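Local coordinates for protein hypoxanthine phosphoribosyltransferase (Bacillus anthracis, PDB 4QYI) that probably salvages purines as a hypoxanthine-guanine phosphoribosyltransferase, joining the free base to phosphoribosyl pyrophosphate to give the nucleotide, at residues K9-S14 against L169-S174; T129-P134 against F148-E153. All coordinates share one frame; numbering follows the deposited sequence.

Contact 1 (K9-S14 against L169-S174); sequences KDTLIS and LPFIAS
A classic beta bulge at L12-I13 breaks the antiparallel pairing of strand 8-13 with strand 172-175 in a small three-stranded sheet of chain ends and strand 155-156, consistent with the hood of type I phosphoribosyltransferases. The evidence is a one-residue register shift between T11-A173 and I13-I172, with L12 and I13 both opposite I172. Among the backbone bonds, I172 O grips two donors: L12 N at 2.7 Å, in the carbonyl plane, and I13 N at 3.1 Å, above that plane. I172 N returns a nearly straight bond to I13 O (169°). On the N-terminal side of the bulge, S174 N donates to D10 O almost along the C=O axis, and K9 N reaches S174 O at 2.8 Å. I13 and I172 share a face and touch CB to CB at 4.2 Å, where L18 of helix 15-32 packs on both. T11, which shares the opposite face with A173, brings CG2 to 4.2 Å from F171 CD1, the two side chains crossing at about a right angle; L169 CB sits over the F171 ring centre. The side-chain bond belongs to S174: its OG, in the crowded position between backbone N and carbonyl carbon (chi1 51°), accepts from D10 N at 3.1 Å.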
ATOM      1  N   LYS A   9       7.184 -23.810   0.671  1.00 97.10           N
ATOM      2  CA  LYS A   9       8.237 -24.774   0.470  1.00101.27           C
ATOM      3  C   LYS A   9       9.589 -24.252   0.958  1.00100.50           C
ATOM      4  O   LYS A   9      10.090 -24.686   1.988  1.00101.69           O
ATOM      5  CB  LYS A   9       8.309 -25.144  -1.009  1.00105.16           C
ATOM      6  CG  LYS A   9       9.379 -26.165  -1.336  1.00114.18           C
ATOM      7  CD  LYS A   9       9.431 -26.458  -2.823  1.00120.30           C
ATOM      8  CE  LYS A   9      10.622 -27.352  -3.164  1.00126.06           C
ATOM      9  NZ  LYS A   9      10.644 -27.669  -4.616  1.00128.61           N
ATOM     10  N   ASP A  10      10.166 -23.311   0.220  1.00 98.29           N
ATOM     11  CA  ASP A  10      11.470 -22.761   0.558  1.00 97.95           C
ATOM     12  C   ASP A  10      11.496 -21.260   0.453  1.00 95.73           C
ATOM     13  O   ASP A  10      10.738 -20.680  -0.311  1.00 92.43           O
ATOM     14  CB  ASP A  10      12.507 -23.232  -0.457  1.00102.56           C
ATOM     15  CG  ASP A  10      12.702 -24.721  -0.453  1.00106.97           C
ATOM     16  OD1 ASP A  10      12.799 -25.307   0.640  1.00109.97           O
ATOM     17  OD2 ASP A  10      12.809 -25.295  -1.553  1.00111.30           O
ATOM     18  N   THR A  11      12.396 -20.641   1.206  1.00 92.60           N
ATOM     19  CA  THR A  11      12.611 -19.205   1.142  1.00 90.55           C
ATOM     20  C   THR A  11      13.377 -18.979  -0.155  1.00 88.53           C
ATOM     21  O   THR A  11      14.395 -19.623  -0.357  1.00 92.72           O
ATOM     22  CB  THR A  11      13.510 -18.759   2.293  1.00 92.14           C
ATOM     23  OG1 THR A  11      12.917 -19.150   3.539  1.00 97.55           O
ATOM     24  CG2 THR A  11      13.762 -17.255   2.240  1.00 90.49           C
ATOM     25  N   LEU A  12      12.900 -18.096  -1.033  1.00 86.14           N
ATOM     26  CA  LEU A  12      13.600 -17.830  -2.299  1.00 82.50           C
ATOM     27  C   LEU A  12      14.452 -16.565  -2.222  1.00 78.42           C
ATOM     28  O   LEU A  12      15.559 -16.533  -2.748  1.00 77.64           O
ATOM     29  CB  LEU A  12      12.611 -17.752  -3.464  1.00 82.14           C
ATOM     30  CG  LEU A  12      13.152 -17.703  -4.906  1.00 84.13           C
ATOM     31  CD1 LEU A  12      13.731 -19.057  -5.309  1.00 87.35           C
ATOM     32  CD2 LEU A  12      12.034 -17.304  -5.862  1.00 83.24           C
ATOM     33  N   ILE A  13      13.929 -15.526  -1.574  1.00 73.12           N
ATOM     34  CA  ILE A  13      14.652 -14.276  -1.422  1.00 69.70           C
ATOM     35  C   ILE A  13      14.389 -13.839  -0.002  1.00 68.22           C
ATOM     36  O   ILE A  13      13.249 -13.647   0.389  1.00 65.08           O
ATOM     37  CB  ILE A  13      14.150 -13.190  -2.389  1.00 69.76           C
ATOM     38  CG1 ILE A  13      14.085 -13.741  -3.817  1.00 72.51           C
ATOM     39  CG2 ILE A  13      15.065 -11.978  -2.328  1.00 69.26           C
ATOM     40  CD1 ILE A  13      13.540 -12.753  -4.823  1.00 72.86           C
ATOM     41  N   SER A  14      15.446 -13.677   0.783  1.00 68.65           N
ATOM     42  CA  SER A  14      15.281 -13.339   2.180  1.00 67.88           C
ATOM     43  C   SER A  14      14.885 -11.899   2.408  1.00 66.49           C
ATOM     44  O   SER A  14      15.009 -11.050   1.541  1.00 66.05           O
ATOM     45  CB  SER A  14      16.590 -13.594   2.933  1.00 70.34           C
ATOM     46  OG  SER A  14      17.571 -12.640   2.571  1.00 68.92           O
ATOM     47  N   LEU A 169       4.224 -12.157   4.512  1.00 65.84           N
ATOM     48  CA  LEU A 169       5.551 -12.689   4.781  1.00 66.32           C
ATOM     49  C   LEU A 169       6.592 -11.605   4.494  1.00 63.08           C
ATOM     50  O   LEU A 169       6.473 -10.886   3.514  1.00 61.43           O
ATOM     51  CB  LEU A 169       5.857 -13.899   3.903  1.00 68.44           C
ATOM     52  CG  LEU A 169       4.863 -15.052   3.982  1.00 72.57           C
ATOM     53  CD1 LEU A 169       5.308 -16.185   3.074  1.00 74.74           C
ATOM     54  CD2 LEU A 169       4.708 -15.558   5.409  1.00 73.85           C
ATOM     55  N   PRO A 170       7.622 -11.478   5.348  1.00 64.27           N
ATOM     56  CA  PRO A 170       8.646 -10.464   5.097  1.00 61.39           C
ATOM     57  C   PRO A 170       9.706 -10.884   4.078  1.00 61.79           C
ATOM     58  O   PRO A 170      10.625 -10.111   3.772  1.00 61.16           O
ATOM     59  CB  PRO A 170       9.271 -10.265   6.470  1.00 63.98           C
ATOM     60  CG  PRO A 170       9.101 -11.585   7.153  1.00 66.64           C
ATOM     61  CD  PRO A 170       7.768 -12.099   6.680  1.00 66.11           C
ATOM     62  N   PHE A 171       9.559 -12.094   3.546  1.00 62.69           N
ATOM     63  CA  PHE A 171      10.465 -12.665   2.556  1.00 64.92           C
ATOM     64  C   PHE A 171       9.612 -13.236   1.425  1.00 65.07           C
ATOM     65  O   PHE A 171       8.384 -13.284   1.537  1.00 63.49           O
ATOM     66  CB  PHE A 171      11.300 -13.797   3.204  1.00 68.88           C
ATOM     67  CG  PHE A 171      10.456 -14.835   3.883  1.00 70.97           C
ATOM     68  CD1 PHE A 171       9.904 -15.892   3.164  1.00 73.17           C
ATOM     69  CD2 PHE A 171      10.192 -14.745   5.243  1.00 73.21           C
ATOM     70  CE1 PHE A 171       9.100 -16.839   3.789  1.00 75.25           C
ATOM     71  CE2 PHE A 171       9.413 -15.692   5.880  1.00 75.33           C
ATOM     72  CZ  PHE A 171       8.859 -16.735   5.154  1.00 77.02           C
ATOM     73  N   ILE A 172      10.266 -13.657   0.345  1.00 67.00           N
ATOM     74  CA  ILE A 172       9.601 -14.279  -0.791  1.00 70.65           C
ATOM     75  C   ILE A 172       9.905 -15.777  -0.764  1.00 74.34           C
ATOM     76  O   ILE A 172      11.055 -16.189  -0.602  1.00 77.48           O
ATOM     77  CB  ILE A 172      10.006 -13.623  -2.117  1.00 71.88           C
ATOM     78  CG1 ILE A 172       9.427 -12.182  -2.124  1.00 70.84           C
ATOM     79  CG2 ILE A 172       9.495 -14.423  -3.307  1.00 74.14           C
ATOM     80  CD1 ILE A 172       9.457 -11.408  -3.411  1.00 71.20           C
ATOM     81  N   ALA A 173       8.860 -16.589  -0.919  1.00 74.05           N
ATOM     82  CA  ALA A 173       8.997 -18.036  -0.877  1.00 78.65           C
ATOM     83  C   ALA A 173       8.286 -18.763  -1.993  1.00 79.24           C
ATOM     84  O   ALA A 173       7.352 -18.243  -2.588  1.00 78.58           O
ATOM     85  CB  ALA A 173       8.443 -18.547   0.440  1.00 79.76           C
ATOM     86  N   SER A 174       8.737 -19.986  -2.241  1.00 84.20           N
ATOM     87  CA  SER A 174       8.104 -20.866  -3.198  1.00 87.13           C
ATOM     88  C   SER A 174       7.010 -21.585  -2.409  1.00 91.49           C
ATOM     89  O   SER A 174       7.083 -21.679  -1.182  1.00 89.44           O
ATOM     90  CB  SER A 174       9.111 -21.866  -3.780  1.00 89.59           C
ATOM     91  OG  SER A 174       9.829 -22.543  -2.763  1.00 92.70           O
TER

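Contact 2 (T129-P134 against F148-E153); sequences TLLDKP and FQIPDE
Parallel strands 131-132 and 148-149 meet in the mixed sheet of the phosphoribosyltransferase fold, L131 pairing with F148 and D132 with Q149. Three backbone bonds define the register: F148 N to L130 O at 2.8 Å, D132 N to F148 O at 2.9 Å and I150 N to D132 O at 3.2 Å. All three donors lie nearly along the C=O axis of their acceptors. The chain turns a corner at L130 and passes from one side of strand 145-149 to the other; T129 OG1 bridges that corner by donating to L131 O. Strand 131-132 lies between strands 145-149 and 103-104. L131, with CG anti to its carbonyl carbon, brings CD2 near F148 CB and to 3.3 Å from I150 CD1, tighter than usual van der Waals contact. The L130 and F148 side chains lie side by side, pointing the same way, with L130 CD1 4.2 Å from F148 CE1. Beyond the strands K133 bends at chi3 (76°), and its NZ hydrogen-bonds to E153 O at 3.1 Å, above the carbonyl plane. D152 OD1 is only a long salt-bridge partner of NZ (3.7 Å); its stronger salt bridge is to R136, while D132 OD1 forms one with R137.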
ATOM      1  N   THR A 129      10.044  -3.099 -11.413  1.00 54.08           N
ATOM      2  CA  THR A 129       9.440  -4.308 -10.879  1.00 54.31           C
ATOM      3  C   THR A 129      10.384  -4.988  -9.916  1.00 54.08           C
ATOM      4  O   THR A 129      11.598  -4.968 -10.089  1.00 55.42           O
ATOM      5  CB  THR A 129       9.037  -5.304 -11.998  1.00 55.44           C
ATOM      6  OG1 THR A 129       8.323  -6.422 -11.444  1.00 57.83           O
ATOM      7  CG2 THR A 129      10.255  -5.805 -12.741  1.00 57.72           C
ATOM      8  N   LEU A 130       9.807  -5.588  -8.886  1.00 54.67           N
ATOM      9  CA  LEU A 130      10.587  -6.296  -7.906  1.00 57.72           C
ATOM     10  C   LEU A 130      11.113  -7.560  -8.546  1.00 59.00           C
ATOM     11  O   LEU A 130      12.298  -7.878  -8.417  1.00 59.64           O
ATOM     12  CB  LEU A 130       9.730  -6.689  -6.703  1.00 58.33           C
ATOM     13  CG  LEU A 130      10.476  -7.469  -5.611  1.00 61.02           C
ATOM     14  CD1 LEU A 130      11.611  -6.651  -5.025  1.00 61.49           C
ATOM     15  CD2 LEU A 130       9.521  -7.870  -4.504  1.00 62.14           C
ATOM     16  N   LEU A 131      10.219  -8.274  -9.238  1.00 58.65           N
ATOM     17  CA  LEU A 131      10.568  -9.541  -9.869  1.00 59.93           C
ATOM     18  C   LEU A 131      10.284  -9.512 -11.360  1.00 63.03           C
ATOM     19  O   LEU A 131       9.294  -8.919 -11.788  1.00 62.30           O
ATOM     20  CB  LEU A 131       9.758 -10.655  -9.234  1.00 61.35           C
ATOM     21  CG  LEU A 131       9.772 -10.712  -7.699  1.00 61.15           C
ATOM     22  CD1 LEU A 131       8.767 -11.754  -7.219  1.00 62.02           C
ATOM     23  CD2 LEU A 131      11.153 -10.985  -7.134  1.00 62.39           C
ATOM     24  N   ASP A 132      11.161 -10.143 -12.144  1.00 67.58           N
ATOM     25  CA  ASP A 132      11.030 -10.181 -13.591  1.00 69.70           C
ATOM     26  C   ASP A 132      11.218 -11.625 -14.076  1.00 76.39           C
ATOM     27  O   ASP A 132      12.067 -12.372 -13.556  1.00 76.07           O
ATOM     28  CB  ASP A 132      12.069  -9.247 -14.251  1.00 73.63           C
ATOM     29  CG  ASP A 132      11.753  -8.931 -15.721  1.00 76.82           C
ATOM     30  OD1 ASP A 132      10.587  -9.093 -16.124  1.00 76.87           O
ATOM     31  OD2 ASP A 132      12.650  -8.437 -16.455  1.00 84.67           O
ATOM     32  N   LYS A 133      10.416 -12.003 -15.065  1.00 77.68           N
ATOM     33  CA  LYS A 133      10.467 -13.330 -15.677  1.00 85.45           C
ATOM     34  C   LYS A 133      10.474 -13.067 -17.170  1.00 90.50           C
ATOM     35  O   LYS A 133       9.451 -13.236 -17.821  1.00 93.18           O
ATOM     36  CB  LYS A 133       9.235 -14.176 -15.278  1.00 85.92           C
ATOM     37  CG  LYS A 133       9.139 -14.436 -13.758  1.00 86.50           C
ATOM     38  CD  LYS A 133       7.870 -14.900 -12.993  1.00 85.39           C
ATOM     39  CE  LYS A 133       7.362 -16.341 -13.031  1.00 90.80           C
ATOM     40  NZ  LYS A 133       6.183 -16.491 -12.108  1.00 91.28           N
ATOM     41  N   PRO A 134      11.621 -12.615 -17.712  1.00 94.99           N
ATOM     42  CA  PRO A 134      11.714 -12.266 -19.131  1.00 99.82           C
ATOM     43  C   PRO A 134      11.497 -13.433 -20.075  1.00104.27           C
ATOM     44  O   PRO A 134      11.227 -13.192 -21.244  1.00103.62           O
ATOM     45  CB  PRO A 134      13.140 -11.709 -19.288  1.00100.37           C
ATOM     46  CG  PRO A 134      13.664 -11.518 -17.915  1.00100.89           C
ATOM     47  CD  PRO A 134      12.904 -12.447 -17.021  1.00 99.09           C
ATOM     48  N   PHE A 148      14.929  -8.655  -9.095  1.00 64.45           N
ATOM     49  CA  PHE A 148      15.426 -10.008  -9.237  1.00 66.18           C
ATOM     50  C   PHE A 148      14.789 -10.744 -10.394  1.00 68.94           C
ATOM     51  O   PHE A 148      13.596 -10.585 -10.676  1.00 67.91           O
ATOM     52  CB  PHE A 148      15.078 -10.811  -7.989  1.00 65.49           C
ATOM     53  CG  PHE A 148      15.557 -10.204  -6.708  1.00 65.38           C
ATOM     54  CD1 PHE A 148      14.782  -9.262  -6.047  1.00 63.39           C
ATOM     55  CD2 PHE A 148      16.745 -10.622  -6.125  1.00 66.97           C
ATOM     56  CE1 PHE A 148      15.198  -8.730  -4.841  1.00 63.27           C
ATOM     57  CE2 PHE A 148      17.165 -10.091  -4.923  1.00 66.85           C
ATOM     58  CZ  PHE A 148      16.387  -9.147  -4.281  1.00 64.51           C
ATOM     59  N   GLN A 149      15.594 -11.573 -11.039  1.00 73.75           N
ATOM     60  CA  GLN A 149      15.115 -12.420 -12.103  1.00 78.40           C
ATOM     61  C   GLN A 149      14.890 -13.782 -11.495  1.00 81.47           C
ATOM     62  O   GLN A 149      15.821 -14.405 -11.003  1.00 84.36           O
ATOM     63  CB  GLN A 149      16.101 -12.539 -13.246  1.00 83.92           C
ATOM     64  CG  GLN A 149      16.124 -11.372 -14.203  1.00 87.17           C
ATOM     65  CD  GLN A 149      16.810 -11.783 -15.485  1.00 95.50           C
ATOM     66  OE1 GLN A 149      17.150 -12.960 -15.664  1.00102.20           O
ATOM     67  NE2 GLN A 149      17.006 -10.837 -16.391  1.00 99.30           N
ATOM     68  N   ILE A 150      13.647 -14.226 -11.511  1.00 81.59           N
ATOM     69  CA  ILE A 150      13.269 -15.497 -10.948  1.00 86.42           C
ATOM     70  C   ILE A 150      12.787 -16.516 -11.965  1.00 91.69           C
ATOM     71  O   ILE A 150      12.301 -16.158 -13.020  1.00 87.38           O
ATOM     72  CB  ILE A 150      12.192 -15.213  -9.896  1.00 85.65           C
ATOM     73  CG1 ILE A 150      12.936 -14.635  -8.715  1.00 84.09           C
ATOM     74  CG2 ILE A 150      11.393 -16.461  -9.521  1.00 88.55           C
ATOM     75  CD1 ILE A 150      12.040 -14.146  -7.623  1.00 84.53           C
ATOM     76  N   PRO A 151      12.961 -17.810 -11.655  1.00100.88           N
ATOM     77  CA  PRO A 151      12.484 -18.834 -12.575  1.00105.28           C
ATOM     78  C   PRO A 151      10.961 -18.880 -12.559  1.00103.67           C
ATOM     79  O   PRO A 151      10.353 -18.496 -11.557  1.00100.72           O
ATOM     80  CB  PRO A 151      13.101 -20.129 -12.019  1.00109.19           C
ATOM     81  CG  PRO A 151      13.414 -19.838 -10.592  1.00108.78           C
ATOM     82  CD  PRO A 151      13.747 -18.379 -10.544  1.00103.59           C
ATOM     83  N   ASP A 152      10.369 -19.325 -13.667  1.00105.92           N
ATOM     84  CA  ASP A 152       8.923 -19.423 -13.808  1.00103.83           C
ATOM     85  C   ASP A 152       8.299 -20.399 -12.811  1.00103.93           C
ATOM     86  O   ASP A 152       8.077 -21.578 -13.114  1.00104.47           O
ATOM     87  CB  ASP A 152       8.558 -19.836 -15.231  1.00105.07           C
ATOM     88  CG  ASP A 152       7.072 -19.736 -15.494  1.00104.36           C
ATOM     89  OD1 ASP A 152       6.370 -19.080 -14.701  1.00101.27           O
ATOM     90  OD2 ASP A 152       6.603 -20.284 -16.504  1.00108.29           O
ATOM     91  N   GLU A 153       8.038 -19.884 -11.614  1.00101.34           N
ATOM     92  CA  GLU A 153       7.438 -20.650 -10.544  1.00100.56           C
ATOM     93  C   GLU A 153       6.499 -19.767  -9.711  1.00 93.79           C
ATOM     94  O   GLU A 153       6.577 -18.540  -9.769  1.00 85.28           O
ATOM     95  CB  GLU A 153       8.563 -21.210  -9.676  1.00106.70           C
ATOM     96  CG  GLU A 153       8.140 -21.929  -8.409  1.00113.43           C
ATOM     97  CD  GLU A 153       9.341 -22.393  -7.605  1.00116.41           C
ATOM     98  OE1 GLU A 153      10.104 -21.517  -7.136  1.00119.70           O
ATOM     99  OE2 GLU A 153       9.507 -23.624  -7.429  1.00120.96           O
TER

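In the fold
Contact 2 is nested along the chain inside the loop closed by contact 1, and their centres lie 14 Å apart. The contacts meet through apolar side chains: I150 CD1 stands 3.5 Å from I13 CD1 and 3.6 Å from L12 CD2, while I13 CG2 reaches F148 CZ at 3.7 Å. I172, opposite the bulge, packs on L130 and L131 at the corner of 129-134, while I13 packs on L131, F148 and I150. The side chain of L130 is about 9 Å from the bound magnesium ion and that of I172 about 11 Å. The metal is held by E101 and D102, whose backbones hydrogen-bond to L130 and L131, tying contact 2 to the metal site.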